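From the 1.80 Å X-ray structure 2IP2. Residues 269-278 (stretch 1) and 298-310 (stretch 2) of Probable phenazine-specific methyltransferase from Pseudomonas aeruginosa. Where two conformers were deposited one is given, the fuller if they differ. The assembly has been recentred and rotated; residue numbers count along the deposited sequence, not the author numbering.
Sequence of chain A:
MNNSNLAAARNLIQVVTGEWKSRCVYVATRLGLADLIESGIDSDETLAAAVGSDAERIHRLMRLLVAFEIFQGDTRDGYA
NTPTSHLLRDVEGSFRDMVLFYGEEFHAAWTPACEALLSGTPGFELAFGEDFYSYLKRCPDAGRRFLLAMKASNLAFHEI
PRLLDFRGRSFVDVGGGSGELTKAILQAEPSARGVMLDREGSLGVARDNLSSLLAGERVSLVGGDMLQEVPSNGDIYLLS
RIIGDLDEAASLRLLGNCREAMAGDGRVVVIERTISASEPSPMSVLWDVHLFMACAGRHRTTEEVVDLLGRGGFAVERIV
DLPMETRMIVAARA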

# COMPACT_ATOMS: atom_id res chain seq x y z
N VAL A 269 -33.62 -6.79 7.40
CA VAL A 269 -32.30 -7.32 7.11
C VAL A 269 -31.38 -6.11 6.86
O VAL A 269 -31.59 -5.36 5.90
CB VAL A 269 -32.31 -8.27 5.87
CG1 VAL A 269 -30.83 -8.62 5.40
CG2 VAL A 269 -33.15 -9.55 6.15
N VAL A 270 -30.43 -5.90 7.77
CA VAL A 270 -29.51 -4.78 7.68
C VAL A 270 -28.21 -5.30 7.06
O VAL A 270 -27.63 -6.32 7.52
CB VAL A 270 -29.21 -4.25 9.08
CG1 VAL A 270 -28.16 -3.15 9.00
CG2 VAL A 270 -30.52 -3.75 9.79
N ILE A 271 -27.79 -4.67 5.97
CA ILE A 271 -26.57 -5.11 5.29
C ILE A 271 -25.65 -3.93 5.40
O ILE A 271 -25.97 -2.89 4.82
CB ILE A 271 -26.85 -5.44 3.81
CG1 ILE A 271 -27.90 -6.54 3.71
CG2 ILE A 271 -25.57 -5.84 3.08
CD1 ILE A 271 -28.74 -6.44 2.44
N GLU A 272 -24.55 -4.06 6.16
CA GLU A 272 -23.70 -2.90 6.43
C GLU A 272 -22.34 -3.34 6.93
O GLU A 272 -22.23 -4.42 7.53
CB GLU A 272 -24.34 -1.92 7.41
CG GLU A 272 -24.02 -0.43 7.00
CD GLU A 272 -25.15 0.56 7.22
OE1 GLU A 272 -25.85 0.48 8.24
OE2 GLU A 272 -25.31 1.47 6.36
N ARG A 273 -21.29 -2.58 6.67
CA ARG A 273 -20.04 -2.95 7.37
C ARG A 273 -20.14 -2.49 8.82
O ARG A 273 -20.43 -1.35 9.07
CB ARG A 273 -18.82 -2.27 6.80
CG ARG A 273 -18.50 -2.61 5.40
CD ARG A 273 -16.96 -2.26 5.18
NE ARG A 273 -16.66 -2.82 3.89
CZ ARG A 273 -16.62 -2.09 2.80
NH1 ARG A 273 -16.75 -0.77 2.91
NH2 ARG A 273 -16.38 -2.68 1.64
N THR A 274 -19.90 -3.37 9.77
CA THR A 274 -19.84 -2.89 11.16
C THR A 274 -18.48 -3.28 11.75
O THR A 274 -17.89 -4.24 11.30
CB THR A 274 -20.96 -3.51 12.05
OG1 THR A 274 -20.75 -4.93 12.13
CG2 THR A 274 -22.33 -3.25 11.48
N ILE A 275 -18.04 -2.57 12.79
CA ILE A 275 -16.78 -2.81 13.46
C ILE A 275 -17.07 -3.63 14.74
O ILE A 275 -17.89 -3.23 15.56
CB ILE A 275 -16.08 -1.45 13.82
CG1 ILE A 275 -16.02 -0.47 12.65
CG2 ILE A 275 -14.73 -1.67 14.42
CD1 ILE A 275 -15.17 -0.93 11.45
N SER A 276 -16.47 -4.81 14.87
CA SER A 276 -16.46 -5.54 16.14
C SER A 276 -15.73 -4.66 17.17
O SER A 276 -14.53 -4.41 17.05
CB SER A 276 -15.78 -6.89 15.95
OG SER A 276 -16.39 -7.63 14.90
N ALA A 277 -16.48 -4.16 18.15
CA ALA A 277 -15.95 -3.29 19.22
C ALA A 277 -14.78 -3.87 20.04
O ALA A 277 -13.91 -3.13 20.45
CB ALA A 277 -17.07 -2.84 20.15
N SER A 278 -14.75 -5.19 20.25
CA SER A 278 -13.65 -5.79 21.00
C SER A 278 -12.43 -5.98 20.10
O SER A 278 -11.54 -5.13 20.14
CB SER A 278 -14.05 -7.09 21.73
OG SER A 278 -14.76 -7.98 20.88
N ARG A 298 -18.94 7.27 8.79
CA ARG A 298 -18.32 6.31 9.72
C ARG A 298 -19.14 5.03 9.87
O ARG A 298 -20.33 5.03 9.56
CB ARG A 298 -18.08 6.93 11.11
CG ARG A 298 -19.31 7.14 11.99
CD ARG A 298 -19.99 8.48 11.72
NE ARG A 298 -19.06 9.60 11.44
CZ ARG A 298 -18.68 10.52 12.33
NH1 ARG A 298 -19.12 10.49 13.59
NH2 ARG A 298 -17.85 11.49 11.97
N HIS A 299 -18.51 3.96 10.34
CA HIS A 299 -19.22 2.71 10.61
C HIS A 299 -19.64 2.63 12.09
O HIS A 299 -19.00 3.22 12.97
CB HIS A 299 -18.38 1.49 10.15
CG HIS A 299 -18.14 1.43 8.66
ND1 HIS A 299 -19.16 1.29 7.75
CD2 HIS A 299 -17.00 1.45 7.94
CE1 HIS A 299 -18.67 1.25 6.52
NE2 HIS A 299 -17.35 1.33 6.61
N ARG A 300 -20.77 1.96 12.36
CA ARG A 300 -21.15 1.64 13.73
C ARG A 300 -20.51 0.35 14.19
O ARG A 300 -20.12 -0.50 13.41
CB ARG A 300 -22.66 1.47 13.81
CG ARG A 300 -23.47 2.79 13.88
CD ARG A 300 -24.89 2.46 14.23
NE ARG A 300 -25.70 3.64 14.54
CZ ARG A 300 -26.35 4.35 13.61
NH1 ARG A 300 -26.25 4.01 12.32
NH2 ARG A 300 -27.09 5.39 13.97
N THR A 301 -20.42 0.15 15.50
CA THR A 301 -20.03 -1.16 15.96
C THR A 301 -21.25 -2.06 15.77
O THR A 301 -22.42 -1.59 15.70
CB THR A 301 -19.65 -1.18 17.46
OG1 THR A 301 -20.77 -0.75 18.24
CG2 THR A 301 -18.39 -0.32 17.75
N THR A 302 -20.97 -3.33 15.67
CA THR A 302 -22.01 -4.36 15.56
C THR A 302 -22.97 -4.23 16.73
O THR A 302 -24.20 -4.27 16.55
CB THR A 302 -21.38 -5.76 15.58
OG1 THR A 302 -20.41 -5.86 14.52
CG2 THR A 302 -22.46 -6.84 15.42
N GLU A 303 -22.39 -4.11 17.94
CA GLU A 303 -23.18 -3.89 19.16
C GLU A 303 -24.14 -2.70 19.03
O GLU A 303 -25.30 -2.81 19.39
CB GLU A 303 -22.26 -3.71 20.39
CG GLU A 303 -23.05 -3.48 21.71
CD GLU A 303 -22.28 -3.91 23.00
OE1 GLU A 303 -21.05 -3.65 23.09
OE2 GLU A 303 -22.93 -4.51 23.93
N GLU A 304 -23.64 -1.56 18.56
CA GLU A 304 -24.47 -0.38 18.35
C GLU A 304 -25.63 -0.73 17.40
O GLU A 304 -26.74 -0.25 17.60
CB GLU A 304 -23.67 0.81 17.82
CG GLU A 304 -22.63 1.42 18.82
CD GLU A 304 -21.71 2.54 18.23
OE1 GLU A 304 -21.28 2.51 17.04
OE2 GLU A 304 -21.37 3.49 18.98
N VAL A 305 -25.39 -1.58 16.40
CA VAL A 305 -26.48 -1.83 15.43
C VAL A 305 -27.54 -2.73 16.08
O VAL A 305 -28.73 -2.51 15.96
CB VAL A 305 -25.97 -2.37 14.07
CG1 VAL A 305 -27.17 -2.83 13.21
CG2 VAL A 305 -25.10 -1.26 13.33
N VAL A 306 -27.08 -3.72 16.80
CA VAL A 306 -27.96 -4.64 17.52
C VAL A 306 -28.81 -3.86 18.54
O VAL A 306 -30.06 -4.04 18.58
CB VAL A 306 -27.11 -5.77 18.16
CG1 VAL A 306 -27.90 -6.53 19.21
CG2 VAL A 306 -26.54 -6.74 17.06
N ASP A 307 -28.17 -2.98 19.31
CA ASP A 307 -28.89 -2.16 20.31
C ASP A 307 -29.89 -1.18 19.69
O ASP A 307 -30.96 -0.91 20.25
CB ASP A 307 -27.90 -1.36 21.16
CG ASP A 307 -27.16 -2.22 22.13
OD1 ASP A 307 -27.51 -3.41 22.27
OD2 ASP A 307 -26.18 -1.68 22.72
N LEU A 308 -29.54 -0.64 18.53
CA LEU A 308 -30.41 0.27 17.81
C LEU A 308 -31.63 -0.49 17.31
O LEU A 308 -32.77 0.02 17.39
CB LEU A 308 -29.65 0.96 16.67
CG LEU A 308 -30.47 1.86 15.74
CD1 LEU A 308 -31.22 3.01 16.44
CD2 LEU A 308 -29.59 2.42 14.58
N LEU A 309 -31.39 -1.71 16.81
CA LEU A 309 -32.48 -2.61 16.35
C LEU A 309 -33.48 -2.89 17.47
O LEU A 309 -34.68 -2.73 17.26
CB LEU A 309 -31.93 -3.93 15.81
CG LEU A 309 -31.33 -3.77 14.38
CD1 LEU A 309 -30.69 -5.09 13.94
CD2 LEU A 309 -32.38 -3.33 13.39
N GLY A 310 -32.96 -3.29 18.64
CA GLY A 310 -33.77 -3.50 19.85
C GLY A 310 -34.58 -2.27 20.22
O GLY A 310 -35.76 -2.40 20.54
O HOH W 1 -22.00 0.89 10.01
O HOH W 2 -19.11 -8.17 15.35
O HOH W 3 -19.38 -4.66 18.97

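A single beta bridge, pairing Ile275 with Thr301 (CA to CA 4.4 Å), is set immediately before a helix, so that the first helical residue supplies one of its two hydrogen bonds. Ile275 N donates to Arg300 O (3.0 Å), and Thr302 N, which has no earlier helical carbonyl to bind, donates to Ile275 O (3.1 Å). Thr301 is the N-cap: its OG1 accepts from Glu304 N (3.0 Å), while Thr301 N donates to Glu304 OE1 (2.9 Å), closing a reciprocal capping box. Beside the bridge, Thr274 (chi1 p) and Thr302 (chi1 m) join their hydroxyls in a short OG1 to OG1 hydrogen bond of 2.6 Å. Threonine suits this place because it also offers a methyl: Thr274 CG2 packs 3.9 Å from Val305 CG2. The apolar contact continues along the helix, where the buried Val270 places CG1 4.3 Å from Val305 CG1 and CG2 4.1 Å from Leu309 CD2; Val305 and Leu309, one turn apart, both point toward the strand. At the other end His299 lays a ring face against Arg273, whose CB lies 3.8 Å from the ring centroid. Water extends the pairing: water 1 donates to Arg273 O and accepts from Arg300 N, both at 2.9 Å, and water 3 accepts from Ala277 N (3.1 Å) and Glu303 N (3.2 Å). Together the stretches bury 580 Å².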